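Long-range contacts in ColD (Escherichia coli, PDB 3GR9), which removes, in its natural form, the C3'-hydroxyl group of GDP-4-keto-6-deoxy-D-mannose during L-colitose biosynthesis, and is altered here toward aminotransferase activity: residues R215-T220 against N250-E255; S49-M54 against E206-L211. The protein carries 2 engineered substitutions. All coordinates share one frame; numbering follows the deposited sequence.

Interaction 1. Residues R215-T220 against N250-E255; sequences RAHGWT and NVRPLE. With AKG (2-oxoglutaric acid), chain I.
Arg-252 brings its guanidinium alongside the rings of His-217 and Trp-219, which pack on each other, His-217 CD2 lying 3.5 Å above one indole face near its rim. The arginine crosses both side chains at about a right angle. NH1 lies near the plane of the imidazole, at its edge, 3.5 Å from His-217 NE2, with the two planes turned 63° apart. The same NH1 sits 3.2 Å from Trp-219 CH2, where the benzo corner of the indole arrives at the guanidinium edge and the planes differ by 43°. A bend at chi3 of Arg-252 turns this end toward the bound 2-oxoglutarate. NH2 donates to O4 of the ligand at 3.0 Å, while NH1 adds a weak bond to O3 at 3.4 Å, so both oxygens of the C5 carboxylate are held. C4 of the ligand lies over one face of His-217. His-217 and Asn-250 run side by side, pointing the same way, with ring and amide planes 56° apart and CE1 3.6 Å from Asn-250 CB.

At the backbone, Ala-216 and Asn-250 form a single bridge, with Val-251 N donating to Arg-215 O at 2.6 Å. Arg-215 crosses Pro-253, CD to CD at 3.9 Å; its NH1 forms a salt bridge with Glu-40 and probably bonds to Met-54 O. Trp-219 NE1 bonds to Asn-222.

Glu-196 of the second subunit pairs with Arg-252 NE, Asn-250 ND2 reaches that subunit's pyridoxal-lysine, and Arg-333 there also binds the ligand. These loops thus contribute part of a pocket completed by the second subunit, where an arginine held by a carboxylate should suit an anionic substrate.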
# COMPACT_ATOMS: atom_id res chain seq x y z
N ARG B 215 5.27 -2.44 8.28
CA ARG B 215 5.26 -1.46 7.19
C ARG B 215 6.16 -1.92 6.05
O ARG B 215 5.90 -1.57 4.87
CB ARG B 215 5.86 -0.14 7.68
CG ARG B 215 6.25 0.80 6.55
CD ARG B 215 6.67 2.20 7.05
NE ARG B 215 7.98 2.19 7.72
CZ ARG B 215 8.49 3.23 8.37
NH1 ARG B 215 7.80 4.38 8.47
NH2 ARG B 215 9.66 3.10 8.94
N ALA B 216 7.19 -2.72 6.38
CA ALA B 216 8.12 -3.15 5.36
C ALA B 216 8.46 -4.63 5.34
O ALA B 216 9.46 -5.04 5.95
CB ALA B 216 9.38 -2.36 5.50
N HIS B 217 7.66 -5.41 4.62
CA HIS B 217 7.97 -6.83 4.42
C HIS B 217 7.94 -7.80 5.62
O HIS B 217 8.18 -8.99 5.43
CB HIS B 217 9.34 -6.96 3.67
CG HIS B 217 9.42 -6.14 2.41
ND1 HIS B 217 8.74 -6.48 1.26
CD2 HIS B 217 10.05 -4.97 2.14
CE1 HIS B 217 8.95 -5.56 0.33
NE2 HIS B 217 9.74 -4.63 0.85
N GLY B 218 7.68 -7.32 6.84
CA GLY B 218 7.66 -8.23 8.01
C GLY B 218 9.06 -8.77 8.33
O GLY B 218 9.20 -9.82 8.95
N TRP B 219 10.10 -8.05 7.89
CA TRP B 219 11.50 -8.40 8.14
C TRP B 219 11.89 -7.70 9.44
O TRP B 219 11.07 -7.04 10.06
CB TRP B 219 12.42 -7.93 7.00
CG TRP B 219 12.42 -6.42 6.72
CD1 TRP B 219 12.15 -5.38 7.59
CD2 TRP B 219 12.78 -5.79 5.48
NE1 TRP B 219 12.32 -4.16 6.97
CE2 TRP B 219 12.69 -4.39 5.67
CE3 TRP B 219 13.13 -6.29 4.22
CZ2 TRP B 219 12.98 -3.49 4.66
CZ3 TRP B 219 13.40 -5.39 3.21
CH2 TRP B 219 13.31 -4.01 3.43
N THR B 220 13.16 -7.80 9.82
CA THR B 220 13.62 -7.22 11.08
C THR B 220 14.55 -6.01 10.99
O THR B 220 14.83 -5.39 12.02
CB THR B 220 14.38 -8.28 11.93
OG1 THR B 220 15.49 -8.80 11.18
CG2 THR B 220 13.47 -9.44 12.38
N ASN B 250 4.30 -4.01 1.92
CA ASN B 250 5.34 -3.05 1.62
C ASN B 250 4.73 -1.67 1.57
O ASN B 250 4.44 -1.18 0.48
CB ASN B 250 6.11 -3.34 0.34
CG ASN B 250 6.90 -2.14 -0.11
OD1 ASN B 250 6.82 -1.09 0.50
ND2 ASN B 250 7.67 -2.29 -1.16
N VAL B 251 4.53 -1.04 2.72
CA VAL B 251 3.93 0.30 2.79
C VAL B 251 4.77 1.52 3.04
O VAL B 251 4.27 2.58 3.45
CB VAL B 251 2.45 0.41 3.21
CG1 VAL B 251 1.64 -0.61 2.45
CG2 VAL B 251 2.22 0.35 4.74
N ARG B 252 6.05 1.33 2.75
CA ARG B 252 7.10 2.34 2.86
C ARG B 252 6.74 3.63 2.13
O ARG B 252 6.25 3.61 1.00
CB ARG B 252 8.43 1.79 2.30
CG ARG B 252 9.13 0.68 3.16
CD ARG B 252 10.52 0.46 2.63
NE ARG B 252 10.45 0.03 1.25
CZ ARG B 252 11.02 -1.08 0.79
NH1 ARG B 252 11.75 -1.82 1.61
NH2 ARG B 252 10.92 -1.42 -0.50
N PRO B 253 7.03 4.76 2.78
CA PRO B 253 6.78 6.05 2.18
C PRO B 253 8.07 6.26 1.43
O PRO B 253 9.02 5.49 1.61
CB PRO B 253 6.68 7.00 3.39
CG PRO B 253 6.39 6.13 4.54
CD PRO B 253 7.11 4.86 4.25
N LEU B 254 8.10 7.29 0.59
CA LEU B 254 9.30 7.58 -0.20
C LEU B 254 10.09 8.73 0.42
O LEU B 254 9.51 9.74 0.82
CB LEU B 254 8.91 8.00 -1.63
CG LEU B 254 8.41 6.99 -2.68
CD1 LEU B 254 8.35 7.72 -4.04
CD2 LEU B 254 9.45 5.86 -2.80
N GLU B 255 11.41 8.63 0.44
CA GLU B 255 12.24 9.71 0.96
C GLU B 255 11.69 11.11 0.62
O GLU B 255 11.50 11.94 1.49
CB GLU B 255 13.69 9.52 0.50
CG GLU B 255 14.69 10.21 1.38
CD GLU B 255 14.90 9.47 2.67
OE1 GLU B 255 13.89 9.06 3.32
OE2 GLU B 255 16.09 9.32 3.05
C1 AKG I . 15.21 -8.61 -2.52
O1 AKG I . 16.14 -8.14 -1.82
O2 AKG I . 15.28 -9.78 -2.98
C2 AKG I . 13.98 -7.81 -2.74
O5 AKG I . 13.02 -8.36 -3.23
C3 AKG I . 13.92 -6.36 -2.31
C4 AKG I . 12.88 -6.15 -1.21
C5 AKG I . 12.66 -4.68 -1.02
O3 AKG I . 13.57 -3.96 -0.33
O4 AKG I . 11.64 -4.12 -1.54

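Interaction 2. Residues S49-M54 against E206-L211; sequences SKYAVM and EIYHIL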
# COMPACT_ATOMS: atom_id res chain seq x y z
N SER B 49 3.34 12.90 20.79
CA SER B 49 3.31 11.44 20.87
C SER B 49 4.71 10.94 21.07
O SER B 49 5.69 11.63 20.80
CB SER B 49 2.73 10.80 19.57
OG SER B 49 2.49 9.41 19.74
N LYS B 50 4.82 9.70 21.49
CA LYS B 50 6.13 9.20 21.67
C LYS B 50 6.64 8.77 20.32
O LYS B 50 7.80 9.00 19.93
CB LYS B 50 6.10 8.00 22.62
CG LYS B 50 6.39 8.41 24.05
CD LYS B 50 7.36 7.45 24.70
CE LYS B 50 8.80 7.94 24.63
NZ LYS B 50 9.82 6.83 24.73
N TYR B 51 5.76 8.09 19.62
CA TYR B 51 6.15 7.50 18.33
C TYR B 51 5.22 7.83 17.17
O TYR B 51 4.00 7.78 17.28
CB TYR B 51 6.17 5.99 18.48
CG TYR B 51 6.87 5.51 19.72
CD1 TYR B 51 8.27 5.62 19.84
CD2 TYR B 51 6.16 4.91 20.75
CE1 TYR B 51 8.92 5.16 20.96
CE2 TYR B 51 6.80 4.43 21.87
CZ TYR B 51 8.19 4.55 21.98
OH TYR B 51 8.85 4.07 23.06
N ALA B 52 5.83 8.06 16.02
CA ALA B 52 5.12 8.33 14.78
C ALA B 52 5.71 7.40 13.73
O ALA B 52 6.89 7.06 13.76
CB ALA B 52 5.36 9.72 14.35
N VAL B 53 4.88 6.96 12.80
CA VAL B 53 5.39 6.10 11.75
C VAL B 53 4.87 6.54 10.41
O VAL B 53 3.67 6.71 10.25
CB VAL B 53 5.05 4.63 11.94
CG1 VAL B 53 5.10 3.95 10.58
CG2 VAL B 53 6.06 4.00 12.91
N MET B 54 5.77 6.72 9.46
CA MET B 54 5.31 7.17 8.16
C MET B 54 5.10 6.03 7.17
O MET B 54 5.90 5.07 7.15
CB MET B 54 6.14 8.33 7.60
CG MET B 54 5.49 8.82 6.29
SD MET B 54 6.60 9.92 5.46
CE MET B 54 5.34 10.79 4.32
N GLU B 206 5.34 -1.48 22.24
CA GLU B 206 5.02 -2.70 21.50
C GLU B 206 4.33 -2.42 20.16
O GLU B 206 4.68 -3.04 19.16
CB GLU B 206 4.20 -3.72 22.30
CG GLU B 206 3.85 -4.90 21.40
CD GLU B 206 3.14 -6.05 22.06
OE1 GLU B 206 2.54 -5.84 23.14
OE2 GLU B 206 3.18 -7.16 21.45
N ILE B 207 3.36 -1.52 20.14
CA ILE B 207 2.70 -1.17 18.89
C ILE B 207 3.71 -0.54 17.94
O ILE B 207 3.72 -0.80 16.73
CB ILE B 207 1.59 -0.12 19.08
CG1 ILE B 207 0.33 -0.76 19.68
CG2 ILE B 207 1.27 0.55 17.75
CD1 ILE B 207 0.25 -2.21 19.44
N TYR B 208 4.53 0.32 18.50
CA TYR B 208 5.51 1.01 17.70
C TYR B 208 6.30 0.00 16.85
O TYR B 208 6.38 0.09 15.60
CB TYR B 208 6.41 1.79 18.64
CG TYR B 208 7.48 2.51 17.88
CD1 TYR B 208 7.22 3.03 16.62
CD2 TYR B 208 8.76 2.63 18.40
CE1 TYR B 208 8.21 3.68 15.90
CE2 TYR B 208 9.77 3.26 17.67
CZ TYR B 208 9.49 3.78 16.42
OH TYR B 208 10.47 4.40 15.70
N HIS B 209 6.88 -0.98 17.55
CA HIS B 209 7.68 -2.02 16.90
C HIS B 209 6.89 -2.94 15.91
O HIS B 209 7.45 -3.42 14.89
CB HIS B 209 8.33 -2.90 18.00
CG HIS B 209 9.37 -2.19 18.82
ND1 HIS B 209 10.08 -2.84 19.81
CD2 HIS B 209 9.79 -0.91 18.83
CE1 HIS B 209 10.92 -2.00 20.37
NE2 HIS B 209 10.76 -0.81 19.80
N ILE B 210 5.62 -3.22 16.20
CA ILE B 210 4.86 -4.07 15.29
C ILE B 210 4.73 -3.31 13.98
O ILE B 210 4.78 -3.90 12.90
CB ILE B 210 3.44 -4.42 15.87
CG1 ILE B 210 3.58 -5.33 17.12
CG2 ILE B 210 2.54 -5.04 14.78
CD1 ILE B 210 2.34 -5.50 17.99
N LEU B 211 4.62 -1.99 14.09
CA LEU B 211 4.47 -1.10 12.94
C LEU B 211 5.74 -1.16 12.07
O LEU B 211 5.71 -1.51 10.87
CB LEU B 211 4.25 0.31 13.49
CG LEU B 211 2.93 0.38 14.27
CD1 LEU B 211 2.10 1.74 14.16
CD2 LEU B 211 2.07 -0.84 13.93
O HOH W 1 10.23 6.27 13.49
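Tyr-51 lays one face of its ring over Tyr-208 in an offset stack, the centroids 4.3 Å apart and the planes only 8° from parallel. The closest pair is Tyr-51 CD1 with Tyr-208 CD2 at 3.4 Å, both displaced toward the rim of the opposing ring. Although the ring planes are nearly parallel, the side chains themselves cross at about a right angle, and each therefore puts its methylene over the partner's face. Tyr-51 CB stands 3.9 Å from the centroid of Tyr-208 in a CH-pi contact, and Tyr-208 CB does the reciprocal on Tyr-51. A chi1 of 179° extends the Tyr-208 ring from the helix across the face of Tyr-51. The opposite face of Tyr-51 is taken by CB of the preceding Lys-50, whose NZ makes a weak hydrogen bond back to the phenol OH.

The strand is the outermost, within this chain, of the mixed sheet in the large domain of a fold type I PLP enzyme. Its neighbour, the antiparallel strand 198-202, leads into helix 205-215, which doubles back over the sheet. The axes of segments 51-54 and 206-211 are 15° from parallel and 9.2 Å apart at closest approach. Ala-52 points away from this helix, toward helix 34-47 on the other face of the sheet.

Farther along, Val-53 CG2 meets the edge of Tyr-208 in its plane, 3.7 Å from CE1, and rests more loosely on Leu-211 CB at 4.2 Å. Leu-211 also packs on Ile-200 and on Ala-68. At the far end of the Tyr-208 ring, the OH is linked to a water 2.9 Å away, which in turn donates weakly to the Ala-52 carbonyl.

Overall arrangement
Helix 205-215 joins the two contacts: interaction 2 uses its early turns against the edge strand, and interaction 1 takes up the chain at Arg-215. Their centres are about 13 Å apart. Arg-215 NH1 probably bonds to Met-54 O, although the modelled 2.4 Å is too short to be trusted closely. The same NH1 packs against Val-53 CG1 at 3.5 Å, while Pro-253 borders Met-54 from the other loop. Interaction 1 faces the ligand and the second subunit; interaction 2 lies away from the annotated sites and touches no other chain. Through Arg-215 and Pro-253, Val-53 and Met-54 of the edge strand meet the loops that carry the pocket residues His-217, Trp-219 and Arg-252.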